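Local coordinates for putative gdp-fucose protein o-fucosyltransferase 1 (Caenorhabditis elegans, PDB 3ZY2) that belongs to the protein O-fucosyltransferase family of the GT-B clan and carries guanosine-5'-diphosphate bound in a pocket, at residues 12-16 with 121-126; 31-35 with 68-72; 42-46 with 57-63. One frame throughout, in Å; residues are numbered along the deposited sequence.

The three contacts lie in the half of the molecule built on the six-stranded parallel sheet, and they nest along the chain like brackets: 42-46 with 57-63 inside 31-35 with 68-72, which in turn lies inside 12-16 with 121-126. Interactions 1 and 2 start on strand 10-13 and on the helix 20-37 that follows it; their centres are about 20 Å apart and they do not touch. Interaction 3, with its centre about 13 Å from that of interaction 1 and about 14 Å from that of interaction 2, touches both, through Pro-15 against Asn-45 and Val-68 against Phe-59. Together they join the sheet, its first helix and the loops at the strand ends into one continuous packing.

Interaction 1. Residues 12-16 with 121-126; sequences VFCPC and PFGPYW
Cys-14 and Cys-16 meet the aromatic side of helix 122-128 mainly through sulfur-aromatic contacts. With its SG anti to the backbone N (chi1 -178°), Cys-14 spreads its side chain over one face of the Tyr-125 ring: SG lies 3.6 Å from the ring centroid and displaced toward the rim at CG, while CB makes a CH-pi contact with the same face. SG of Cys-16, joined to Cys-14 SG by a disulfide, approaches the Phe-122 ring obliquely, 4.1 Å from its centroid, and Cys-16 CB comes to 3.4 Å from Phe-122 CE1.

The polar part is small. Tyr-125 OH gives a weak hydrogen bond of 2.8 Å to Phe-13 O, and the same hydroxyl probably also accepts from Asn-45 N, so it links the strand end to the 42-46 loop. The indole NE1 of Trp-126 is satisfied by Ser-172 OG.

Apolar packing completes the interface. Pro-15 CD touches Tyr-125 CE1 at 3.6 Å, the two side chains crossing at about a right angle. Val-12 CG1 meets the edge of the Trp-126 ring at CH2, 4.2 Å away, and Pro-121 CG rests 3.8 Å from Cys-16 SG, just ahead of the helix. Within the helix, Tyr-125 CD2 stands over the centre of the Trp-126 indole.

An inverse gamma turn centred on Pro-15 is spanned by the disulfide. This turn forms the loop at the C-terminal end of strand 10-13 in the parallel sheet of a Rossmann-like domain, as expected of a GT-B protein, and leads into helix 20-37, where Phe-20, Gly-21 and Asn-22 join Arg-19 in the guanosine-5'-diphosphate pocket.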
ATOM      1  N   VAL A  12       9.996 -13.935   6.063  1.00 16.63           N
ATOM      2  CA  VAL A  12      11.179 -13.142   5.667  1.00 16.83           C
ATOM      3  C   VAL A  12      10.675 -11.828   5.101  1.00 16.70           C
ATOM      4  O   VAL A  12       9.607 -11.787   4.465  1.00 16.67           O
ATOM      5  CB  VAL A  12      12.108 -13.907   4.670  1.00 17.66           C
ATOM      6  CG1 VAL A  12      11.390 -14.257   3.353  1.00 18.70           C
ATOM      7  CG2 VAL A  12      13.399 -13.111   4.414  1.00 17.97           C
ATOM      8  N   PHE A  13      11.391 -10.742   5.373  1.00 16.66           N
ATOM      9  CA  PHE A  13      10.925  -9.421   4.931  1.00 16.84           C
ATOM     10  C   PHE A  13      12.077  -8.473   4.717  1.00 17.03           C
ATOM     11  O   PHE A  13      13.186  -8.681   5.255  1.00 15.86           O
ATOM     12  CB  PHE A  13       9.915  -8.810   5.938  1.00 16.88           C
ATOM     13  CG  PHE A  13      10.569  -8.184   7.147  1.00 16.61           C
ATOM     14  CD1 PHE A  13      11.100  -8.981   8.157  1.00 16.20           C
ATOM     15  CD2 PHE A  13      10.667  -6.785   7.241  1.00 16.61           C
ATOM     16  CE1 PHE A  13      11.736  -8.392   9.265  1.00 17.89           C
ATOM     17  CE2 PHE A  13      11.312  -6.183   8.348  1.00 16.38           C
ATOM     18  CZ  PHE A  13      11.834  -6.995   9.349  1.00 17.28           C
ATOM     19  N   CYS A  14      11.793  -7.435   3.935  1.00 17.79           N
ATOM     20  CA  CYS A  14      12.685  -6.295   3.768  1.00 18.12           C
ATOM     21  C   CYS A  14      12.244  -5.145   4.665  1.00 17.58           C
ATOM     22  O   CYS A  14      11.074  -4.731   4.576  1.00 17.58           O
ATOM     23  CB  CYS A  14      12.675  -5.794   2.328  1.00 19.16           C
ATOM     24  SG  CYS A  14      13.831  -4.411   2.133  1.00 20.67           S
ATOM     25  N   PRO A  15      13.172  -4.602   5.492  1.00 17.57           N
ATOM     26  CA  PRO A  15      12.872  -3.359   6.193  1.00 17.22           C
ATOM     27  C   PRO A  15      13.119  -2.238   5.194  1.00 17.11           C
ATOM     28  O   PRO A  15      14.124  -1.524   5.264  1.00 16.16           O
ATOM     29  CB  PRO A  15      13.897  -3.325   7.338  1.00 18.04           C
ATOM     30  CG  PRO A  15      15.023  -4.175   6.890  1.00 19.56           C
ATOM     31  CD  PRO A  15      14.560  -5.053   5.733  1.00 18.15           C
ATOM     32  N   CYS A  16      12.195  -2.116   4.251  1.00 17.28           N
ATOM     33  CA  CYS A  16      12.463  -1.383   3.020  1.00 18.19           C
ATOM     34  C   CYS A  16      11.992   0.056   3.052  1.00 18.58           C
ATOM     35  O   CYS A  16      11.965   0.722   2.019  1.00 18.53           O
ATOM     36  CB  CYS A  16      11.832  -2.125   1.830  1.00 18.88           C
ATOM     37  SG  CYS A  16      12.972  -3.150   0.844  1.00 23.02           S
ATOM     38  N   PRO A 121      15.189   0.498  -1.783  1.00 24.09           N
ATOM     39  CA  PRO A 121      16.107  -0.644  -1.692  1.00 23.20           C
ATOM     40  C   PRO A 121      15.508  -2.000  -2.035  1.00 22.66           C
ATOM     41  O   PRO A 121      16.164  -3.003  -1.826  1.00 21.79           O
ATOM     42  CB  PRO A 121      16.510  -0.635  -0.214  1.00 22.01           C
ATOM     43  CG  PRO A 121      15.262  -0.148   0.481  1.00 22.53           C
ATOM     44  CD  PRO A 121      14.665   0.877  -0.453  1.00 23.00           C
ATOM     45  N   PHE A 122      14.290  -2.018  -2.575  1.00 22.16           N
ATOM     46  CA  PHE A 122      13.566  -3.257  -2.869  1.00 22.51           C
ATOM     47  C   PHE A 122      14.376  -4.224  -3.747  1.00 22.96           C
ATOM     48  O   PHE A 122      14.579  -5.388  -3.376  1.00 23.30           O
ATOM     49  CB  PHE A 122      12.206  -2.924  -3.517  1.00 22.94           C
ATOM     50  CG  PHE A 122      11.366  -2.004  -2.684  1.00 22.88           C
ATOM     51  CD1 PHE A 122      10.594  -2.515  -1.645  1.00 22.60           C
ATOM     52  CD2 PHE A 122      11.372  -0.625  -2.920  1.00 24.00           C
ATOM     53  CE1 PHE A 122       9.824  -1.683  -0.863  1.00 22.44           C
ATOM     54  CE2 PHE A 122      10.602   0.230  -2.127  1.00 25.26           C
ATOM     55  CZ  PHE A 122       9.829  -0.302  -1.102  1.00 23.86           C
ATOM     56  N   GLY A 123      14.824  -3.733  -4.899  1.00 23.24           N
ATOM     57  CA  GLY A 123      15.711  -4.476  -5.798  1.00 24.13           C
ATOM     58  C   GLY A 123      16.973  -5.008  -5.134  1.00 24.09           C
ATOM     59  O   GLY A 123      17.129  -6.227  -5.044  1.00 24.91           O
ATOM     60  N   PRO A 124      17.873  -4.107  -4.677  1.00 24.00           N
ATOM     61  CA  PRO A 124      19.141  -4.533  -4.063  1.00 24.07           C
ATOM     62  C   PRO A 124      18.990  -5.477  -2.861  1.00 22.98           C
ATOM     63  O   PRO A 124      19.814  -6.386  -2.705  1.00 23.50           O
ATOM     64  CB  PRO A 124      19.806  -3.208  -3.659  1.00 23.51           C
ATOM     65  CG  PRO A 124      19.248  -2.220  -4.649  1.00 24.12           C
ATOM     66  CD  PRO A 124      17.826  -2.639  -4.838  1.00 24.26           C
ATOM     67  N   TYR A 125      17.953  -5.293  -2.040  1.00 21.99           N
ATOM     68  CA  TYR A 125      17.720  -6.176  -0.893  1.00 21.52           C
ATOM     69  C   TYR A 125      17.516  -7.629  -1.296  1.00 21.90           C
ATOM     70  O   TYR A 125      18.216  -8.533  -0.808  1.00 22.48           O
ATOM     71  CB  TYR A 125      16.532  -5.701  -0.073  1.00 20.58           C
ATOM     72  CG  TYR A 125      16.383  -6.448   1.219  1.00 18.32           C
ATOM     73  CD1 TYR A 125      17.010  -5.980   2.371  1.00 18.23           C
ATOM     74  CD2 TYR A 125      15.598  -7.602   1.303  1.00 17.52           C
ATOM     75  CE1 TYR A 125      16.892  -6.644   3.566  1.00 17.67           C
ATOM     76  CE2 TYR A 125      15.447  -8.271   2.515  1.00 19.13           C
ATOM     77  CZ  TYR A 125      16.111  -7.791   3.638  1.00 17.34           C
ATOM     78  OH  TYR A 125      15.961  -8.423   4.845  1.00 18.50           O
ATOM     79  N   TRP A 126      16.574  -7.863  -2.200  1.00 21.81           N
ATOM     80  CA  TRP A 126      16.302  -9.233  -2.626  1.00 22.26           C
ATOM     81  C   TRP A 126      17.417  -9.769  -3.526  1.00 23.81           C
ATOM     82  O   TRP A 126      17.727 -10.957  -3.451  1.00 23.87           O
ATOM     83  CB  TRP A 126      14.915  -9.338  -3.258  1.00 22.33           C
ATOM     84  CG  TRP A 126      13.807  -9.009  -2.272  1.00 20.77           C
ATOM     85  CD1 TRP A 126      13.047  -7.866  -2.248  1.00 20.57           C
ATOM     86  CD2 TRP A 126      13.358  -9.807  -1.152  1.00 19.92           C
ATOM     87  NE1 TRP A 126      12.143  -7.915  -1.211  1.00 19.38           N
ATOM     88  CE2 TRP A 126      12.313  -9.087  -0.516  1.00 19.64           C
ATOM     89  CE3 TRP A 126      13.733 -11.053  -0.626  1.00 20.25           C
ATOM     90  CZ2 TRP A 126      11.634  -9.572   0.610  1.00 18.66           C
ATOM     91  CZ3 TRP A 126      13.041 -11.543   0.499  1.00 19.59           C
ATOM     92  CH2 TRP A 126      12.015 -10.791   1.111  1.00 20.56           C
TER

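Interaction 2. Residues 31-35 with 68-72; sequences LAFAK and VAKYT
The Tyr-71 ring has the aliphatic chain of Lys-35 over one face and the backbone of helix 20-37 at its edge. Lys-35 CD lies 3.6 Å from Tyr-71 CZ, above the plane and displaced toward the rim, in a CH-pi contact. At the edge, near the ring plane, come Leu-31 O, 3.5 Å from Tyr-71 CE2, and the N of Ala-32. Tyr-71 OH reaches past them to Ala-32 CA at 3.4 Å. Elsewhere the same ring meets that of Tyr-190, with the planes inclined at about 40°.

Lys-35 leaves the helix with CG anti to the backbone N (chi1 -175°) and stays extended to its end, and this carries the ammonium group over the same face of the ring to the tyrosine's own carbonyl oxygen. NZ there donates to Tyr-71 O over 2.9 Å, in the carbonyl plane with a C=O...N angle of 151°. It also makes an off-centre cation-pi contact with the ring, 4.2 Å from the centroid. One residue thus holds both the main chain and the aromatic group of Tyr-71, on the exposed side of the contact. Nearer the helix, Thr-72 OG1 presses on Lys-35 CB at 3.3 Å, where the two side chains run past one another head to tail.

Deeper in, Leu-31 CD2 reaches two methyls, Val-68 CG2 and Thr-72 CG2, each 3.8 Å away.

Leu-31 and Ala-34 also rest on Leu-41 of strand 40-42. The contact therefore joins the helix following the first strand to the loop that enters edge strand 74-75, a layer of helix on parallel sheet as in Rossmann-like domains.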
ATOM      1  N   LEU A  31       8.470  -8.571  14.714  1.00 14.48           N
ATOM      2  CA  LEU A  31       8.743  -9.575  15.735  1.00 15.10           C
ATOM      3  C   LEU A  31       7.442 -10.042  16.395  1.00 15.56           C
ATOM      4  O   LEU A  31       7.232 -11.250  16.539  1.00 16.80           O
ATOM      5  CB  LEU A  31       9.706  -9.013  16.773  1.00 14.46           C
ATOM      6  CG  LEU A  31      11.184  -9.054  16.348  1.00 14.29           C
ATOM      7  CD1 LEU A  31      12.004  -8.057  17.148  1.00 16.00           C
ATOM      8  CD2 LEU A  31      11.783 -10.437  16.514  1.00 13.90           C
ATOM      9  N   ALA A  32       6.584  -9.084  16.754  1.00 15.46           N
ATOM     10  CA  ALA A  32       5.288  -9.404  17.383  1.00 16.09           C
ATOM     11  C   ALA A  32       4.402 -10.216  16.430  1.00 17.32           C
ATOM     12  O   ALA A  32       3.752 -11.206  16.836  1.00 18.78           O
ATOM     13  CB  ALA A  32       4.605  -8.142  17.829  1.00 16.02           C
ATOM     14  N   PHE A  33       4.387  -9.801  15.160  1.00 16.41           N
ATOM     15  CA  PHE A  33       3.630 -10.492  14.117  1.00 18.57           C
ATOM     16  C   PHE A  33       4.063 -11.953  13.950  1.00 19.11           C
ATOM     17  O   PHE A  33       3.211 -12.857  13.897  1.00 20.53           O
ATOM     18  CB  PHE A  33       3.781  -9.700  12.817  1.00 17.32           C
ATOM     19  CG  PHE A  33       3.116 -10.336  11.608  1.00 19.60           C
ATOM     20  CD1 PHE A  33       1.730 -10.342  11.483  1.00 22.85           C
ATOM     21  CD2 PHE A  33       3.880 -10.871  10.571  1.00 21.40           C
ATOM     22  CE1 PHE A  33       1.115 -10.899  10.354  1.00 23.80           C
ATOM     23  CE2 PHE A  33       3.260 -11.434   9.430  1.00 23.76           C
ATOM     24  CZ  PHE A  33       1.884 -11.431   9.330  1.00 23.95           C
ATOM     25  N   ALA A  34       5.377 -12.197  13.888  1.00 19.48           N
ATOM     26  CA  ALA A  34       5.916 -13.552  13.719  1.00 20.21           C
ATOM     27  C   ALA A  34       5.548 -14.436  14.906  1.00 21.50           C
ATOM     28  O   ALA A  34       5.174 -15.595  14.724  1.00 22.33           O
ATOM     29  CB  ALA A  34       7.435 -13.527  13.523  1.00 19.38           C
ATOM     30  N   LYS A  35       5.644 -13.890  16.118  1.00 21.44           N
ATOM     31  CA  LYS A  35       5.311 -14.650  17.316  1.00 22.66           C
ATOM     32  C   LYS A  35       3.833 -15.017  17.282  1.00 23.81           C
ATOM     33  O   LYS A  35       3.469 -16.165  17.591  1.00 25.57           O
ATOM     34  CB  LYS A  35       5.651 -13.866  18.586  1.00 21.73           C
ATOM     35  CG  LYS A  35       5.437 -14.681  19.889  1.00 23.56           C
ATOM     36  CD  LYS A  35       5.855 -13.861  21.085  1.00 25.07           C
ATOM     37  CE  LYS A  35       5.944 -14.701  22.354  1.00 28.60           C
ATOM     38  NZ  LYS A  35       6.817 -14.019  23.348  1.00 31.10           N
ATOM     39  N   VAL A  68      17.422 -11.820  21.075  1.00 15.86           N
ATOM     40  CA  VAL A  68      16.162 -11.692  20.362  1.00 16.10           C
ATOM     41  C   VAL A  68      15.370 -13.007  20.367  1.00 16.88           C
ATOM     42  O   VAL A  68      14.139 -12.988  20.413  1.00 17.42           O
ATOM     43  CB  VAL A  68      16.360 -11.088  18.952  1.00 14.90           C
ATOM     44  CG1 VAL A  68      16.937 -12.097  17.954  1.00 17.02           C
ATOM     45  CG2 VAL A  68      15.040 -10.541  18.435  1.00 16.24           C
ATOM     46  N   ALA A  69      16.094 -14.128  20.372  1.00 17.27           N
ATOM     47  CA  ALA A  69      15.493 -15.460  20.433  1.00 19.50           C
ATOM     48  C   ALA A  69      14.705 -15.676  21.723  1.00 20.53           C
ATOM     49  O   ALA A  69      13.858 -16.575  21.789  1.00 21.79           O
ATOM     50  CB  ALA A  69      16.571 -16.529  20.278  1.00 19.83           C
ATOM     51  N   LYS A  70      14.961 -14.861  22.740  1.00 21.01           N
ATOM     52  CA  LYS A  70      14.217 -14.992  24.008  1.00 21.82           C
ATOM     53  C   LYS A  70      12.801 -14.441  23.856  1.00 22.17           C
ATOM     54  O   LYS A  70      11.908 -14.717  24.680  1.00 23.64           O
ATOM     55  CB  LYS A  70      14.955 -14.297  25.142  1.00 23.20           C
ATOM     56  CG  LYS A  70      16.375 -14.810  25.350  1.00 24.94           C
ATOM     57  CD  LYS A  70      16.451 -15.883  26.401  1.00 32.63           C
ATOM     58  CE  LYS A  70      17.894 -16.027  26.924  1.00 34.35           C
ATOM     59  NZ  LYS A  70      18.457 -14.770  27.505  1.00 37.06           N
ATOM     60  N   TYR A  71      12.583 -13.694  22.779  1.00 20.10           N
ATOM     61  CA  TYR A  71      11.252 -13.198  22.483  1.00 20.22           C
ATOM     62  C   TYR A  71      10.454 -14.139  21.581  1.00 19.83           C
ATOM     63  O   TYR A  71       9.282 -14.446  21.862  1.00 20.70           O
ATOM     64  CB  TYR A  71      11.295 -11.780  21.887  1.00 18.57           C
ATOM     65  CG  TYR A  71       9.911 -11.303  21.545  1.00 20.17           C
ATOM     66  CD1 TYR A  71       8.977 -11.023  22.560  1.00 19.10           C
ATOM     67  CD2 TYR A  71       9.495 -11.201  20.217  1.00 19.50           C
ATOM     68  CE1 TYR A  71       7.691 -10.627  22.250  1.00 21.55           C
ATOM     69  CE2 TYR A  71       8.207 -10.806  19.902  1.00 21.10           C
ATOM     70  CZ  TYR A  71       7.312 -10.522  20.921  1.00 20.75           C
ATOM     71  OH  TYR A  71       6.034 -10.129  20.592  1.00 21.91           O
ATOM     72  N   THR A  72      11.069 -14.583  20.489  1.00 19.58           N
ATOM     73  CA  THR A  72      10.386 -15.438  19.525  1.00 19.86           C
ATOM     74  C   THR A  72      11.414 -16.245  18.738  1.00 20.16           C
ATOM     75  O   THR A  72      12.593 -15.895  18.737  1.00 19.72           O
ATOM     76  CB  THR A  72       9.486 -14.594  18.597  1.00 19.07           C
ATOM     77  OG1 THR A  72       8.529 -15.434  17.938  1.00 21.43           O
ATOM     78  CG2 THR A  72      10.328 -13.785  17.574  1.00 17.36           C
TER

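Interaction 3. Residues 42-46 with 57-63; sequences VLPNF and IPFEFLF
A single water bridges Phe-59 N to the 42-46 segment, between Leu-43 O and Asn-45 OD1. It accepts a hydrogen bond from Phe-59 N at 2.9 Å and can donate to Asn-45 OD1 (2.9 Å) and Leu-43 O, though it has more acceptors within reach than protons to give. Asn-45 OD1 also packs against Pro-58 CA, 3.5 Å away, just ahead of helix 59-62.

Next to the water, Phe-46 and Ile-57 form an antiparallel hydrogen-bonded pair. Phe-46 N donates to Ile-57 O over 2.8 Å with a bent N-H...O angle of 137°, whereas the return bond from Ile-57 N to Phe-46 O, also 2.8 Å, is straighter at 163°. Asn-45 CA adds a weaker CH...O contact to Ile-57 O. Phe-59 O takes two donors, Leu-62 N and Phe-63 N, as the chain turns.

The side chains pack as a phenylalanine cluster. Phe-59 CG, anti to its N (chi1 171°), lays the ring beneath Leu-43, which sets CD2 over the ring centre, 3.8 Å from the centroid, with CD1 nearer the ring's CD1 and CE1. Phe-46 points the same way as its neighbour Phe-59, its CE2 3.8 Å from Phe-59 CD2. CE2 of Phe-46 also comes to the edge of the Phe-63 ring, and Leu-62 CD1 touches Phe-46 CD2 at 3.7 Å.

The chemistry implies a division of labour: paired backbone bonds and a bridging water set how the loop before strand 46-48 lies against the strand end and short helix of 57-63, while apolar packing continues through Phe-46, edge-to-face, to Phe-20, a residue of the guanosine-5'-diphosphate pocket.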
ATOM      1  N   VAL A  42      12.954 -14.895   9.905  1.00 16.01           N
ATOM      2  CA  VAL A  42      14.276 -14.690   9.347  1.00 15.42           C
ATOM      3  C   VAL A  42      14.713 -13.273   9.708  1.00 14.45           C
ATOM      4  O   VAL A  42      14.015 -12.304   9.405  1.00 15.03           O
ATOM      5  CB  VAL A  42      14.316 -14.873   7.804  1.00 15.21           C
ATOM      6  CG1 VAL A  42      15.753 -14.684   7.267  1.00 15.30           C
ATOM      7  CG2 VAL A  42      13.725 -16.255   7.397  1.00 18.23           C
ATOM      8  N   LEU A  43      15.849 -13.165  10.392  1.00 14.56           N
ATOM      9  CA  LEU A  43      16.298 -11.858  10.856  1.00 14.79           C
ATOM     10  C   LEU A  43      16.700 -11.011   9.634  1.00 15.19           C
ATOM     11  O   LEU A  43      17.432 -11.475   8.749  1.00 16.91           O
ATOM     12  CB  LEU A  43      17.439 -12.024  11.863  1.00 15.10           C
ATOM     13  CG  LEU A  43      17.023 -12.689  13.179  1.00 15.25           C
ATOM     14  CD1 LEU A  43      18.253 -13.214  13.924  1.00 15.77           C
ATOM     15  CD2 LEU A  43      16.250 -11.711  14.058  1.00 15.02           C
ATOM     16  N   PRO A  44      16.182  -9.769   9.534  1.00 14.68           N
ATOM     17  CA  PRO A  44      16.415  -8.975   8.335  1.00 15.02           C
ATOM     18  C   PRO A  44      17.848  -8.482   8.235  1.00 14.60           C
ATOM     19  O   PRO A  44      18.517  -8.302   9.265  1.00 16.02           O
ATOM     20  CB  PRO A  44      15.497  -7.770   8.543  1.00 15.34           C
ATOM     21  CG  PRO A  44      15.432  -7.598  10.031  1.00 14.73           C
ATOM     22  CD  PRO A  44      15.446  -9.031  10.580  1.00 14.58           C
ATOM     23  N   ASN A  45      18.330  -8.273   7.017  1.00 13.40           N
ATOM     24  CA  ASN A  45      19.478  -7.384   6.838  1.00 13.91           C
ATOM     25  C   ASN A  45      18.965  -5.974   7.020  1.00 12.92           C
ATOM     26  O   ASN A  45      17.899  -5.597   6.472  1.00 13.79           O
ATOM     27  CB  ASN A  45      20.051  -7.517   5.442  1.00 13.81           C
ATOM     28  CG  ASN A  45      20.762  -8.839   5.221  1.00 15.93           C
ATOM     29  OD1 ASN A  45      21.384  -9.416   6.143  1.00 17.69           O
ATOM     30  ND2 ASN A  45      20.699  -9.319   3.986  1.00 15.99           N
ATOM     31  N   PHE A  46      19.677  -5.191   7.819  1.00 11.83           N
ATOM     32  CA  PHE A  46      19.389  -3.751   7.847  1.00 12.12           C
ATOM     33  C   PHE A  46      20.019  -3.050   6.666  1.00 13.20           C
ATOM     34  O   PHE A  46      20.812  -3.642   5.960  1.00 14.07           O
ATOM     35  CB  PHE A  46      19.834  -3.146   9.187  1.00 12.24           C
ATOM     36  CG  PHE A  46      19.033  -3.673  10.345  1.00 10.99           C
ATOM     37  CD1 PHE A  46      17.743  -3.178  10.554  1.00 12.33           C
ATOM     38  CD2 PHE A  46      19.544  -4.663  11.197  1.00 12.33           C
ATOM     39  CE1 PHE A  46      16.941  -3.650  11.627  1.00 14.42           C
ATOM     40  CE2 PHE A  46      18.727  -5.147  12.279  1.00 12.75           C
ATOM     41  CZ  PHE A  46      17.447  -4.625  12.476  1.00 13.94           C
ATOM     42  N   ILE A  57      23.298  -4.882   5.926  1.00 16.07           N
ATOM     43  CA  ILE A  57      24.052  -5.170   7.133  1.00 15.69           C
ATOM     44  C   ILE A  57      23.415  -6.364   7.850  1.00 15.61           C
ATOM     45  O   ILE A  57      22.243  -6.331   8.149  1.00 15.73           O
ATOM     46  CB  ILE A  57      24.032  -3.926   8.079  1.00 14.96           C
ATOM     47  CG1 ILE A  57      24.384  -2.607   7.346  1.00 17.21           C
ATOM     48  CG2 ILE A  57      24.879  -4.189   9.328  1.00 16.92           C
ATOM     49  CD1 ILE A  57      25.777  -2.520   6.681  1.00 22.17           C
ATOM     50  N   PRO A  58      24.184  -7.443   8.093  1.00 16.33           N
ATOM     51  CA  PRO A  58      23.542  -8.568   8.779  1.00 16.19           C
ATOM     52  C   PRO A  58      23.073  -8.184  10.187  1.00 15.12           C
ATOM     53  O   PRO A  58      23.763  -7.413  10.903  1.00 15.27           O
ATOM     54  CB  PRO A  58      24.655  -9.621   8.869  1.00 17.22           C
ATOM     55  CG  PRO A  58      25.627  -9.251   7.779  1.00 18.53           C
ATOM     56  CD  PRO A  58      25.561  -7.747   7.689  1.00 16.81           C
ATOM     57  N   PHE A  59      21.920  -8.730  10.574  1.00 14.25           N
ATOM     58  CA  PHE A  59      21.351  -8.480  11.892  1.00 13.81           C
ATOM     59  C   PHE A  59      22.395  -8.654  12.997  1.00 13.87           C
ATOM     60  O   PHE A  59      22.531  -7.793  13.865  1.00 12.89           O
ATOM     61  CB  PHE A  59      20.168  -9.423  12.142  1.00 13.96           C
ATOM     62  CG  PHE A  59      19.641  -9.382  13.564  1.00 14.50           C
ATOM     63  CD1 PHE A  59      20.208 -10.183  14.559  1.00 15.85           C
ATOM     64  CD2 PHE A  59      18.580  -8.528  13.911  1.00 15.31           C
ATOM     65  CE1 PHE A  59      19.715 -10.129  15.899  1.00 16.85           C
ATOM     66  CE2 PHE A  59      18.087  -8.483  15.231  1.00 14.70           C
ATOM     67  CZ  PHE A  59      18.661  -9.276  16.211  1.00 15.20           C
ATOM     68  N   GLU A  60      23.126  -9.769  12.957  1.00 14.95           N
ATOM     69  CA  GLU A  60      24.054 -10.137  14.037  1.00 15.32           C
ATOM     70  C   GLU A  60      25.320  -9.265  14.108  1.00 15.34           C
ATOM     71  O   GLU A  60      26.054  -9.321  15.093  1.00 16.10           O
ATOM     72  CB  GLU A  60      24.444 -11.626  13.933  1.00 16.95           C
ATOM     73  CG  GLU A  60      25.169 -11.980  12.655  1.00 17.03           C
ATOM     74  CD  GLU A  60      24.248 -12.466  11.544  1.00 18.99           C
ATOM     75  OE1 GLU A  60      23.053 -12.061  11.488  1.00 18.39           O
ATOM     76  OE2 GLU A  60      24.751 -13.261  10.701  1.00 22.91           O
ATOM     77  N   PHE A  61      25.561  -8.458  13.080  1.00 15.44           N
ATOM     78  CA  PHE A  61      26.624  -7.454  13.149  1.00 15.59           C
ATOM     79  C   PHE A  61      26.245  -6.394  14.180  1.00 14.45           C
ATOM     80  O   PHE A  61      27.109  -5.855  14.881  1.00 15.44           O
ATOM     81  CB  PHE A  61      26.843  -6.829  11.775  1.00 16.01           C
ATOM     82  CG  PHE A  61      28.109  -6.020  11.668  1.00 18.21           C
ATOM     83  CD1 PHE A  61      29.346  -6.638  11.760  1.00 20.15           C
ATOM     84  CD2 PHE A  61      28.049  -4.639  11.471  1.00 20.68           C
ATOM     85  CE1 PHE A  61      30.537  -5.898  11.657  1.00 22.32           C
ATOM     86  CE2 PHE A  61      29.225  -3.890  11.361  1.00 22.52           C
ATOM     87  CZ  PHE A  61      30.460  -4.526  11.460  1.00 22.02           C
ATOM     88  N   LEU A  62      24.941  -6.149  14.307  1.00 13.52           N
ATOM     89  CA  LEU A  62      24.417  -5.055  15.146  1.00 12.20           C
ATOM     90  C   LEU A  62      23.864  -5.527  16.482  1.00 12.39           C
ATOM     91  O   LEU A  62      24.068  -4.875  17.490  1.00 13.34           O
ATOM     92  CB  LEU A  62      23.320  -4.291  14.402  1.00 11.65           C
ATOM     93  CG  LEU A  62      23.748  -3.660  13.077  1.00 13.10           C
ATOM     94  CD1 LEU A  62      22.594  -2.927  12.478  1.00 14.47           C
ATOM     95  CD2 LEU A  62      24.945  -2.699  13.297  1.00 13.53           C
ATOM     96  N   PHE A  63      23.128  -6.631  16.471  1.00 12.43           N
ATOM     97  CA  PHE A  63      22.414  -7.122  17.662  1.00 13.04           C
ATOM     98  C   PHE A  63      22.703  -8.590  17.949  1.00 14.33           C
ATOM     99  O   PHE A  63      23.176  -9.329  17.077  1.00 16.66           O
ATOM    100  CB  PHE A  63      20.912  -6.966  17.444  1.00 12.06           C
ATOM    101  CG  PHE A  63      20.439  -5.552  17.300  1.00 10.99           C
ATOM    102  CD1 PHE A  63      20.573  -4.665  18.345  1.00 11.50           C
ATOM    103  CD2 PHE A  63      19.806  -5.134  16.139  1.00 12.19           C
ATOM    104  CE1 PHE A  63      20.100  -3.362  18.243  1.00 12.12           C
ATOM    105  CE2 PHE A  63      19.318  -3.830  16.026  1.00 11.66           C
ATOM    106  CZ  PHE A  63      19.465  -2.942  17.086  1.00 11.12           C
TER
HETATM  107  O   HOH W   1      20.377 -10.344   8.682  1.00 18.40           O